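Local coordinates for thermostable carboxypeptidase 1 (Pyrococcus furiosus, PDB 1KA2), which releases amino acids one after another from the C-terminus of peptides, with broad specificity but excluding proline, glycine, aspartate and glutamate, using a bound cobalt ion, at residues S302-N307 against D454-W459; G224-T229 against Y276-D281; N307-S312 against P442-K447. All coordinates share one frame; numbering follows the deposited sequence.

Interaction 1 of 3, residues S302-N307 against D454-W459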
loop_
_atom_site.group_PDB
_atom_site.type_symbol
_atom_site.label_atom_id
_atom_site.label_comp_id
_atom_site.label_asym_id
_atom_site.label_seq_id
_atom_site.Cartn_x
_atom_site.Cartn_y
_atom_site.Cartn_z
ATOM N N SER A 302 5.472 -20.856 -12.220
ATOM C CA SER A 302 4.028 -20.826 -12.042
ATOM C C SER A 302 3.382 -22.040 -12.713
ATOM O O SER A 302 2.480 -22.652 -12.147
ATOM C CB SER A 302 3.438 -19.539 -12.630
ATOM O OG SER A 302 3.670 -19.447 -14.029
ATOM N N ARG A 303 3.838 -22.379 -13.919
ATOM C CA ARG A 303 3.277 -23.521 -14.645
ATOM C C ARG A 303 3.729 -24.834 -14.026
ATOM O O ARG A 303 3.032 -25.842 -14.112
ATOM C CB ARG A 303 3.680 -23.484 -16.119
ATOM C CG ARG A 303 3.122 -22.290 -16.888
ATOM C CD ARG A 303 1.585 -22.288 -16.914
ATOM N NE ARG A 303 1.087 -21.377 -17.941
ATOM C CZ ARG A 303 -0.192 -21.086 -18.147
ATOM N NH1 ARG A 303 -1.133 -21.628 -17.388
ATOM N NH2 ARG A 303 -0.528 -20.261 -19.127
ATOM N N PHE A 304 4.899 -24.828 -13.395
ATOM C CA PHE A 304 5.377 -26.039 -12.747
ATOM C C PHE A 304 4.371 -26.417 -11.665
ATOM O O PHE A 304 3.871 -27.544 -11.634
ATOM C CB PHE A 304 6.749 -25.826 -12.103
ATOM C CG PHE A 304 7.342 -27.092 -11.522
ATOM C CD1 PHE A 304 8.036 -27.987 -12.334
ATOM C CD2 PHE A 304 7.167 -27.408 -10.178
ATOM C CE1 PHE A 304 8.546 -29.178 -11.818
ATOM C CE2 PHE A 304 7.677 -28.603 -9.648
ATOM C CZ PHE A 304 8.365 -29.485 -10.470
ATOM N N TRP A 305 4.062 -25.470 -10.778
ATOM C CA TRP A 305 3.119 -25.748 -9.703
ATOM C C TRP A 305 1.688 -25.930 -10.183
ATOM O O TRP A 305 0.960 -26.801 -9.686
ATOM C CB TRP A 305 3.178 -24.647 -8.638
ATOM C CG TRP A 305 4.453 -24.711 -7.879
ATOM C CD1 TRP A 305 5.656 -24.217 -8.265
ATOM C CD2 TRP A 305 4.690 -25.450 -6.679
ATOM N NE1 TRP A 305 6.633 -24.610 -7.391
ATOM C CE2 TRP A 305 6.066 -25.371 -6.406
ATOM C CE3 TRP A 305 3.869 -26.185 -5.810
ATOM C CZ2 TRP A 305 6.650 -25.998 -5.302
ATOM C CZ3 TRP A 305 4.456 -26.814 -4.707
ATOM C CH2 TRP A 305 5.831 -26.712 -4.470
ATOM N N GLU A 306 1.277 -25.123 -11.150
ATOM C CA GLU A 306 -0.091 -25.221 -11.652
ATOM C C GLU A 306 -0.412 -26.507 -12.418
ATOM O O GLU A 306 -1.338 -27.233 -12.055
ATOM C CB GLU A 306 -0.413 -24.033 -12.561
ATOM C CG GLU A 306 -1.833 -24.078 -13.106
ATOM C CD GLU A 306 -2.014 -23.175 -14.297
ATOM O OE1 GLU A 306 -1.006 -22.558 -14.714
ATOM O OE2 GLU A 306 -3.151 -23.084 -14.817
ATOM N N ASN A 307 0.347 -26.777 -13.479
ATOM C CA ASN A 307 0.094 -27.946 -14.331
ATOM C C ASN A 307 0.841 -29.231 -13.973
ATOM O O ASN A 307 0.246 -30.305 -13.940
ATOM C CB ASN A 307 0.378 -27.584 -15.793
ATOM C CG ASN A 307 -0.418 -26.372 -16.260
ATOM O OD1 ASN A 307 -1.593 -26.215 -15.920
ATOM N ND2 ASN A 307 0.215 -25.518 -17.051
ATOM N N ASP A 454 8.661 -29.821 0.834
ATOM C CA ASP A 454 9.945 -29.217 1.146
ATOM C C ASP A 454 11.076 -29.629 0.209
ATOM O O ASP A 454 11.797 -28.775 -0.300
ATOM C CB ASP A 454 10.327 -29.491 2.604
ATOM C CG ASP A 454 9.462 -28.718 3.582
ATOM O OD1 ASP A 454 8.794 -27.750 3.155
ATOM O OD2 ASP A 454 9.453 -29.065 4.779
ATOM N N PRO A 455 11.257 -30.940 -0.035
ATOM C CA PRO A 455 12.352 -31.311 -0.941
ATOM C C PRO A 455 12.200 -30.737 -2.353
ATOM O O PRO A 455 13.191 -30.410 -3.014
ATOM C CB PRO A 455 12.339 -32.848 -0.908
ATOM C CG PRO A 455 10.930 -33.193 -0.484
ATOM C CD PRO A 455 10.623 -32.135 0.548
ATOM N N ILE A 456 10.956 -30.611 -2.805
ATOM C CA ILE A 456 10.671 -30.064 -4.127
ATOM C C ILE A 456 10.900 -28.561 -4.145
ATOM O O ILE A 456 11.359 -28.007 -5.142
ATOM C CB ILE A 456 9.221 -30.360 -4.542
ATOM C CG1 ILE A 456 9.075 -31.861 -4.798
ATOM C CG2 ILE A 456 8.835 -29.520 -5.778
ATOM C CD1 ILE A 456 7.661 -32.304 -5.046
ATOM N N LYS A 457 10.566 -27.905 -3.037
ATOM C CA LYS A 457 10.761 -26.470 -2.925
ATOM C C LYS A 457 12.259 -26.184 -2.876
ATOM O O LYS A 457 12.741 -25.230 -3.487
ATOM C CB LYS A 457 10.074 -25.931 -1.658
ATOM C CG LYS A 457 8.547 -25.941 -1.731
ATOM C CD LYS A 457 7.907 -25.921 -0.351
ATOM C CE LYS A 457 8.220 -24.647 0.410
ATOM N NZ LYS A 457 7.613 -24.651 1.773
ATOM N N ALA A 458 12.995 -27.024 -2.160
ATOM C CA ALA A 458 14.440 -26.854 -2.026
ATOM C C ALA A 458 15.175 -27.147 -3.343
ATOM O O ALA A 458 16.187 -26.515 -3.655
ATOM C CB ALA A 458 14.964 -27.767 -0.910
ATOM N N TRP A 459 14.664 -28.103 -4.113
ATOM C CA TRP A 459 15.289 -28.450 -5.393
ATOM C C TRP A 459 15.177 -27.240 -6.310
ATOM O O TRP A 459 16.137 -26.871 -6.979
ATOM C CB TRP A 459 14.580 -29.650 -6.032
ATOM C CG TRP A 459 15.266 -30.186 -7.249
ATOM C CD1 TRP A 459 16.150 -31.229 -7.302
ATOM C CD2 TRP A 459 15.107 -29.726 -8.598
ATOM N NE1 TRP A 459 16.544 -31.451 -8.600
ATOM C CE2 TRP A 459 15.920 -30.543 -9.416
ATOM C CE3 TRP A 459 14.356 -28.706 -9.194
ATOM C CZ2 TRP A 459 16.001 -30.373 -10.800
ATOM C CZ3 TRP A 459 14.436 -28.536 -10.577
ATOM C CH2 TRP A 459 15.254 -29.368 -11.360
#
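Ile-456 directs its CG2 methyl at two aromatic rings of helix 295-309, with CG2 lying 4.1 Å from CE2 of Phe-304 and 4.2 Å from CZ2 of Trp-305. Because CG2 is the branch standing anti to the backbone N, it is this methyl, and not the longer CG1 arm, that meets the rings. The rings themselves are packed together, CD2 of Phe-304 sitting 3.9 Å above the indole plane of Trp-305 and offset toward its rim. The two helical segments run nearly antiparallel, at 159°, with axes 13.1 Å apart, a separation wide enough that large side chains have to span it.

Helix 295-309 also carries Glu-299, which completes the metal site begun by the HEXXH histidines His-269 and His-273, the HEXXH-plus-glutamate arrangement of gluzincin-type metallopeptidases; the site holds magnesium in this crystal. On the side of that helix turned away from Ile-456, Glu-306 OE1 accepts bonds from His-269 ND1 and from Arg-303 NH1, the latter a salt bridge of 2.8 Å on the syn side of the carboxylate. The bond to His-269 is a second-shell bond that would fix the rotation of this metal ligand.

Next along the chain, Lys-457 crosses Trp-305 at about a right angle, its CG methylene 3.9 Å from CH2 of the indole. Its chain then bends at chi3 (64°) and carries the ammonium group away from the ring, to Phe-223 O and to a salt bridge in which NZ stands 3.6 Å from Asp-454 OD1. The carbonyl O of Lys-457 accepts a hydrogen bond from Gln-279 NE2.

Interaction 2 of 3, residues G224-T229 against Y276-D281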
loop_
_atom_site.group_PDB
_atom_site.type_symbol
_atom_site.label_atom_id
_atom_site.label_comp_id
_atom_site.label_asym_id
_atom_site.label_seq_id
_atom_site.Cartn_x
_atom_site.Cartn_y
_atom_site.Cartn_z
ATOM N N GLY A 224 3.167 -24.642 2.464
ATOM C CA GLY A 224 4.098 -23.961 3.344
ATOM C C GLY A 224 4.211 -22.476 3.022
ATOM O O GLY A 224 5.200 -21.825 3.373
ATOM N N PHE A 225 3.197 -21.942 2.341
ATOM C CA PHE A 225 3.154 -20.524 1.985
ATOM C C PHE A 225 3.158 -19.798 3.337
ATOM O O PHE A 225 2.248 -19.976 4.146
ATOM C CB PHE A 225 1.876 -20.238 1.188
ATOM C CG PHE A 225 1.865 -18.896 0.502
ATOM C CD1 PHE A 225 2.935 -18.498 -0.288
ATOM C CD2 PHE A 225 0.766 -18.057 0.612
ATOM C CE1 PHE A 225 2.916 -17.283 -0.967
ATOM C CE2 PHE A 225 0.733 -16.838 -0.062
ATOM C CZ PHE A 225 1.816 -16.453 -0.858
ATOM N N PRO A 226 4.189 -18.980 3.598
ATOM C CA PRO A 226 4.346 -18.233 4.855
ATOM C C PRO A 226 3.427 -17.030 5.104
ATOM O O PRO A 226 3.892 -15.888 5.162
ATOM C CB PRO A 226 5.825 -17.855 4.829
ATOM C CG PRO A 226 6.036 -17.547 3.382
ATOM C CD PRO A 226 5.295 -18.673 2.668
ATOM N N LEU A 227 2.133 -17.304 5.278
ATOM C CA LEU A 227 1.128 -16.276 5.526
ATOM C C LEU A 227 1.348 -15.481 6.812
ATOM O O LEU A 227 1.709 -16.043 7.847
ATOM C CB LEU A 227 -0.267 -16.897 5.596
ATOM C CG LEU A 227 -0.937 -17.483 4.354
ATOM C CD1 LEU A 227 -0.826 -16.491 3.195
ATOM C CD2 LEU A 227 -0.290 -18.789 4.005
ATOM N N GLY A 228 1.101 -14.173 6.738
ATOM C CA GLY A 228 1.248 -13.308 7.898
ATOM C C GLY A 228 2.675 -13.074 8.349
ATOM O O GLY A 228 2.941 -12.200 9.172
ATOM N N THR A 229 3.607 -13.849 7.810
ATOM C CA THR A 229 4.998 -13.690 8.182
ATOM C C THR A 229 5.824 -13.080 7.038
ATOM O O THR A 229 6.588 -12.137 7.247
ATOM C CB THR A 229 5.586 -15.055 8.618
ATOM O OG1 THR A 229 6.778 -14.836 9.377
ATOM C CG2 THR A 229 5.927 -15.912 7.410
ATOM N N TYR A 276 9.256 -18.500 -5.862
ATOM C CA TYR A 276 10.440 -18.059 -6.581
ATOM C C TYR A 276 11.029 -16.786 -5.952
ATOM O O TYR A 276 12.220 -16.712 -5.633
ATOM C CB TYR A 276 10.044 -17.810 -8.035
ATOM C CG TYR A 276 11.161 -17.484 -8.995
ATOM C CD1 TYR A 276 12.482 -17.320 -8.567
ATOM C CD2 TYR A 276 10.891 -17.372 -10.355
ATOM C CE1 TYR A 276 13.510 -17.058 -9.492
ATOM C CE2 TYR A 276 11.891 -17.114 -11.274
ATOM C CZ TYR A 276 13.195 -16.956 -10.853
ATOM O OH TYR A 276 14.158 -16.690 -11.813
ATOM N N GLU A 277 10.190 -15.779 -5.775
ATOM C CA GLU A 277 10.653 -14.526 -5.193
ATOM C C GLU A 277 10.954 -14.711 -3.710
ATOM O O GLU A 277 11.859 -14.089 -3.155
ATOM C CB GLU A 277 9.594 -13.450 -5.396
ATOM C CG GLU A 277 9.420 -13.038 -6.841
ATOM C CD GLU A 277 10.669 -12.384 -7.415
ATOM O OE1 GLU A 277 11.419 -11.744 -6.639
ATOM O OE2 GLU A 277 10.895 -12.497 -8.641
ATOM N N LEU A 278 10.182 -15.587 -3.086
ATOM C CA LEU A 278 10.321 -15.903 -1.676
ATOM C C LEU A 278 11.645 -16.616 -1.412
ATOM O O LEU A 278 12.303 -16.362 -0.406
ATOM C CB LEU A 278 9.154 -16.798 -1.254
ATOM C CG LEU A 278 8.293 -16.385 -0.057
ATOM C CD1 LEU A 278 8.114 -14.901 -0.031
ATOM C CD2 LEU A 278 6.934 -17.085 -0.133
ATOM N N GLN A 279 12.040 -17.503 -2.323
ATOM C CA GLN A 279 13.275 -18.257 -2.144
ATOM C C GLN A 279 14.482 -17.596 -2.787
ATOM O O GLN A 279 15.334 -18.256 -3.370
ATOM C CB GLN A 279 13.095 -19.685 -2.665
ATOM C CG GLN A 279 11.951 -20.405 -1.955
ATOM C CD GLN A 279 12.023 -21.916 -2.059
ATOM O OE1 GLN A 279 11.933 -22.613 -1.051
ATOM N NE2 GLN A 279 12.171 -22.427 -3.273
ATOM N N GLN A 280 14.546 -16.277 -2.652
ATOM C CA GLN A 280 15.638 -15.501 -3.198
ATOM C C GLN A 280 16.747 -15.481 -2.147
ATOM O O GLN A 280 16.507 -15.786 -0.985
ATOM C CB GLN A 280 15.142 -14.091 -3.504
ATOM C CG GLN A 280 15.843 -13.434 -4.656
ATOM C CD GLN A 280 15.659 -14.171 -5.972
ATOM O OE1 GLN A 280 16.403 -13.945 -6.909
ATOM N NE2 GLN A 280 14.658 -15.041 -6.050
ATOM N N ASP A 281 17.962 -15.139 -2.555
ATOM C CA ASP A 281 19.100 -15.102 -1.640
ATOM C C ASP A 281 19.148 -13.754 -0.921
ATOM O O ASP A 281 19.390 -12.728 -1.554
ATOM C CB ASP A 281 20.388 -15.317 -2.436
ATOM C CG ASP A 281 21.577 -15.642 -1.559
ATOM O OD1 ASP A 281 21.759 -14.962 -0.532
ATOM O OD2 ASP A 281 22.341 -16.571 -1.911
#
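Just ahead of Leu-278, the residue that meets Phe-225 and Pro-226, the carboxylate oxygen OE2 of Glu-277 is gripped twice, by the backbone N of Gly-292 and by NE2 of His-298. These bonds tie down the last turn of helix 261-278, the helix that bears the HEXXH motif.

Leu-278 closes that helix and presents one methyl, CD2, to the loop 224-229. CD2 lies 3.6 Å from CD of Pro-226 and 3.7 Å from CG of the same residue; the methyl lies against the CG-CD side of the pyrrolidine ring. The same methyl is 4.1 Å from CE1 of Phe-225, whose side chain crosses that of Leu-278 at about a right angle. The CB of Phe-225 leaves the backbone away from the helix, yet with CG anti to the backbone N (chi1 -167°) the CD1-CE1 flank of the ring comes near the leucine methyl. The Phe-225 side chain is also about 7 Å from that of Glu-270, the predicted proton donor/acceptor, without touching it.

The loop's path is set by backbone geometry. Gly-224, with positive phi, is the C-prime residue of the Schellman motif ending helix 209-223, and Pro-226 is at the centre of an inverse gamma turn. Strand 248-253 also touches both side chains, Ile-251 against Phe-225 and Val-249 against Leu-278. Farther along the loop, Thr-229 OG1 is hydrogen-bonded to Glu-41 of the second subunit, which places this contact beside the dimer interface.

With no hydrogen bond between the segments, the contact is apolar, so it depends on burial and close packing and supplies little directionality; the turns and polar bonds within each segment probably do more to set its course.

Interaction 3 of 3, residues N307-S312 against P442-K447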
loop_
_atom_site.group_PDB
_atom_site.type_symbol
_atom_site.label_atom_id
_atom_site.label_comp_id
_atom_site.label_asym_id
_atom_site.label_seq_id
_atom_site.Cartn_x
_atom_site.Cartn_y
_atom_site.Cartn_z
ATOM N N ASN A 307 0.347 -26.777 -13.479
ATOM C CA ASN A 307 0.094 -27.946 -14.331
ATOM C C ASN A 307 0.841 -29.231 -13.973
ATOM O O ASN A 307 0.246 -30.305 -13.940
ATOM C CB ASN A 307 0.378 -27.584 -15.793
ATOM C CG ASN A 307 -0.418 -26.372 -16.260
ATOM O OD1 ASN A 307 -1.593 -26.215 -15.920
ATOM N ND2 ASN A 307 0.215 -25.518 -17.051
ATOM N N ILE A 308 2.138 -29.126 -13.720
ATOM C CA ILE A 308 2.919 -30.302 -13.364
ATOM C C ILE A 308 2.385 -30.962 -12.094
ATOM O O ILE A 308 2.251 -32.179 -12.029
ATOM C CB ILE A 308 4.402 -29.935 -13.148
ATOM C CG1 ILE A 308 4.952 -29.240 -14.405
ATOM C CG2 ILE A 308 5.214 -31.184 -12.819
ATOM C CD1 ILE A 308 4.908 -30.097 -15.673
ATOM N N ILE A 309 2.076 -30.141 -11.092
ATOM C CA ILE A 309 1.576 -30.606 -9.796
ATOM C C ILE A 309 0.070 -30.459 -9.614
ATOM O O ILE A 309 -0.619 -31.420 -9.255
ATOM C CB ILE A 309 2.268 -29.852 -8.639
ATOM C CG1 ILE A 309 3.760 -30.160 -8.664
ATOM C CG2 ILE A 309 1.647 -30.232 -7.304
ATOM C CD1 ILE A 309 4.556 -29.591 -7.498
ATOM N N GLY A 310 -0.432 -29.252 -9.851
ATOM C CA GLY A 310 -1.848 -28.984 -9.672
ATOM C C GLY A 310 -2.847 -29.796 -10.477
ATOM O O GLY A 310 -3.973 -29.980 -10.032
ATOM N N ARG A 311 -2.462 -30.284 -11.651
ATOM C CA ARG A 311 -3.392 -31.072 -12.458
ATOM C C ARG A 311 -3.048 -32.561 -12.406
ATOM O O ARG A 311 -3.644 -33.371 -13.120
ATOM C CB ARG A 311 -3.405 -30.584 -13.918
ATOM C CG ARG A 311 -4.014 -29.210 -14.115
ATOM C CD ARG A 311 -4.049 -28.853 -15.588
ATOM N NE ARG A 311 -4.203 -27.416 -15.779
ATOM C CZ ARG A 311 -5.352 -26.755 -15.757
ATOM N NH1 ARG A 311 -6.489 -27.388 -15.560
ATOM N NH2 ARG A 311 -5.355 -25.443 -15.920
ATOM N N SER A 312 -2.083 -32.910 -11.557
ATOM C CA SER A 312 -1.665 -34.303 -11.403
ATOM C C SER A 312 -2.677 -35.057 -10.536
ATOM O O SER A 312 -3.339 -34.466 -9.676
ATOM C CB SER A 312 -0.275 -34.390 -10.757
ATOM O OG SER A 312 -0.341 -34.129 -9.370
ATOM N N PRO A 442 12.883 -39.333 -7.646
ATOM C CA PRO A 442 11.999 -40.285 -8.325
ATOM C C PRO A 442 10.680 -40.555 -7.612
ATOM O O PRO A 442 9.752 -41.095 -8.209
ATOM C CB PRO A 442 12.871 -41.535 -8.459
ATOM C CG PRO A 442 13.810 -41.428 -7.290
ATOM C CD PRO A 442 14.168 -39.963 -7.291
ATOM N N ASP A 443 10.592 -40.182 -6.341
ATOM C CA ASP A 443 9.359 -40.382 -5.583
ATOM C C ASP A 443 8.593 -39.053 -5.533
ATOM O O ASP A 443 7.906 -38.735 -4.555
ATOM C CB ASP A 443 9.686 -40.878 -4.173
ATOM C CG ASP A 443 10.486 -39.870 -3.369
ATOM O OD1 ASP A 443 11.320 -39.158 -3.966
ATOM O OD2 ASP A 443 10.293 -39.800 -2.135
ATOM N N PHE A 444 8.739 -38.288 -6.613
ATOM C CA PHE A 444 8.099 -36.987 -6.782
ATOM C C PHE A 444 6.601 -37.089 -6.506
ATOM O O PHE A 444 6.080 -36.408 -5.624
ATOM C CB PHE A 444 8.338 -36.487 -8.217
ATOM C CG PHE A 444 7.767 -35.123 -8.497
ATOM C CD1 PHE A 444 8.482 -33.970 -8.171
ATOM C CD2 PHE A 444 6.506 -34.990 -9.080
ATOM C CE1 PHE A 444 7.948 -32.695 -8.425
ATOM C CE2 PHE A 444 5.958 -33.726 -9.341
ATOM C CZ PHE A 444 6.680 -32.574 -9.012
ATOM N N GLU A 445 5.924 -37.958 -7.255
ATOM C CA GLU A 445 4.475 -38.178 -7.142
ATOM C C GLU A 445 4.036 -38.539 -5.730
ATOM O O GLU A 445 3.068 -37.986 -5.207
ATOM C CB GLU A 445 4.036 -39.306 -8.080
ATOM C CG GLU A 445 4.956 -39.513 -9.274
ATOM C CD GLU A 445 4.792 -38.443 -10.320
ATOM O OE1 GLU A 445 5.656 -38.345 -11.217
ATOM O OE2 GLU A 445 3.788 -37.706 -10.247
ATOM N N GLU A 446 4.745 -39.487 -5.129
ATOM C CA GLU A 446 4.431 -39.936 -3.788
ATOM C C GLU A 446 4.519 -38.778 -2.790
ATOM O O GLU A 446 3.686 -38.663 -1.894
ATOM C CB GLU A 446 5.379 -41.073 -3.401
ATOM C CG GLU A 446 5.181 -41.615 -1.996
ATOM C CD GLU A 446 6.089 -42.796 -1.699
ATOM O OE1 GLU A 446 6.253 -43.134 -0.506
ATOM O OE2 GLU A 446 6.630 -43.390 -2.659
ATOM N N LYS A 447 5.518 -37.913 -2.945
ATOM C CA LYS A 447 5.648 -36.772 -2.045
ATOM C C LYS A 447 4.493 -35.771 -2.217
ATOM O O LYS A 447 4.022 -35.194 -1.235
ATOM C CB LYS A 447 6.990 -36.067 -2.248
ATOM C CG LYS A 447 8.190 -36.873 -1.744
ATOM C CD LYS A 447 9.474 -36.049 -1.733
ATOM C CE LYS A 447 10.685 -36.901 -1.373
ATOM N NZ LYS A 447 10.519 -37.604 -0.074
#
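Phe-444 points the far end of its ring at Ile-309, and the two side chains cross at about a right angle. Its CZ lies 3.8 Å from CG1 of Ile-309 and 4.0 Å from CD1, meeting the longer branch of the isoleucine partway along. The ring is carried out from the first turn of helix 444-450 with CG anti to the backbone N (chi1 -178°), which extends it straight across the gap. Ile-309 answers with an extended CG1-CD1 arm, whereas its neighbour Ile-308 offers CG2, 4.3 Å from CZ of Phe-444; the end of its chain leads away, and its side chain also touches Ser-430 and Tyr-434 of helix 421-440. The CZ end of the ring meets both isoleucines, while the Phe-444 side chain also rests on Ile-437 and Ile-456.

Polar bonds hold each partner in shape without crossing between them. On one side Arg-311 NE donates to Asn-307 OD1 at 2.9 Å, a fairly straight bond (164°) that lies almost in the guanidinium plane but is tilted 27° from the plane of the amide carbonyl. It ties the C-terminal part of helix 295-309, at Asn-307, to the type I turn that follows, from Ile-309 to Ser-312. Ser-312 in turn is the N-cap of helix 313-326, with OG bonded to Phe-315 N. On the other side Lys-447 NZ forms a salt bridge with Asp-443 OD2, at 3.0 Å, whose hydrogen bond is weak, across the first turn of helix 444-450.

The contact is apolar packing of the start of helix 444-450 on the C-terminal part of the helix that carries metal ligand Glu-299, within the mostly helical M32 carboxypeptidase fold.

Interactions 1 and 3 share helix 295-309 and Asn-307, and their centres are only 9 Å apart. Their other partners, helices 444-450 and 454-465, are consecutive; 307-312 follows 302-307 and 442-447 precedes 454-459, which nests interaction 3 inside the chain loop closed by interaction 1. Interaction 2 closes earlier in sequence, at the end of helix 261-278. Its centre is 13 Å from that of interaction 1, which it touches through Gln-279 and Lys-457, and 21 Å from that of interaction 3, without touching it. Together the three contacts pack against the two consecutive helices that supply the metal ligands, joining them to C-terminal helices and to a loop near the dimer interface.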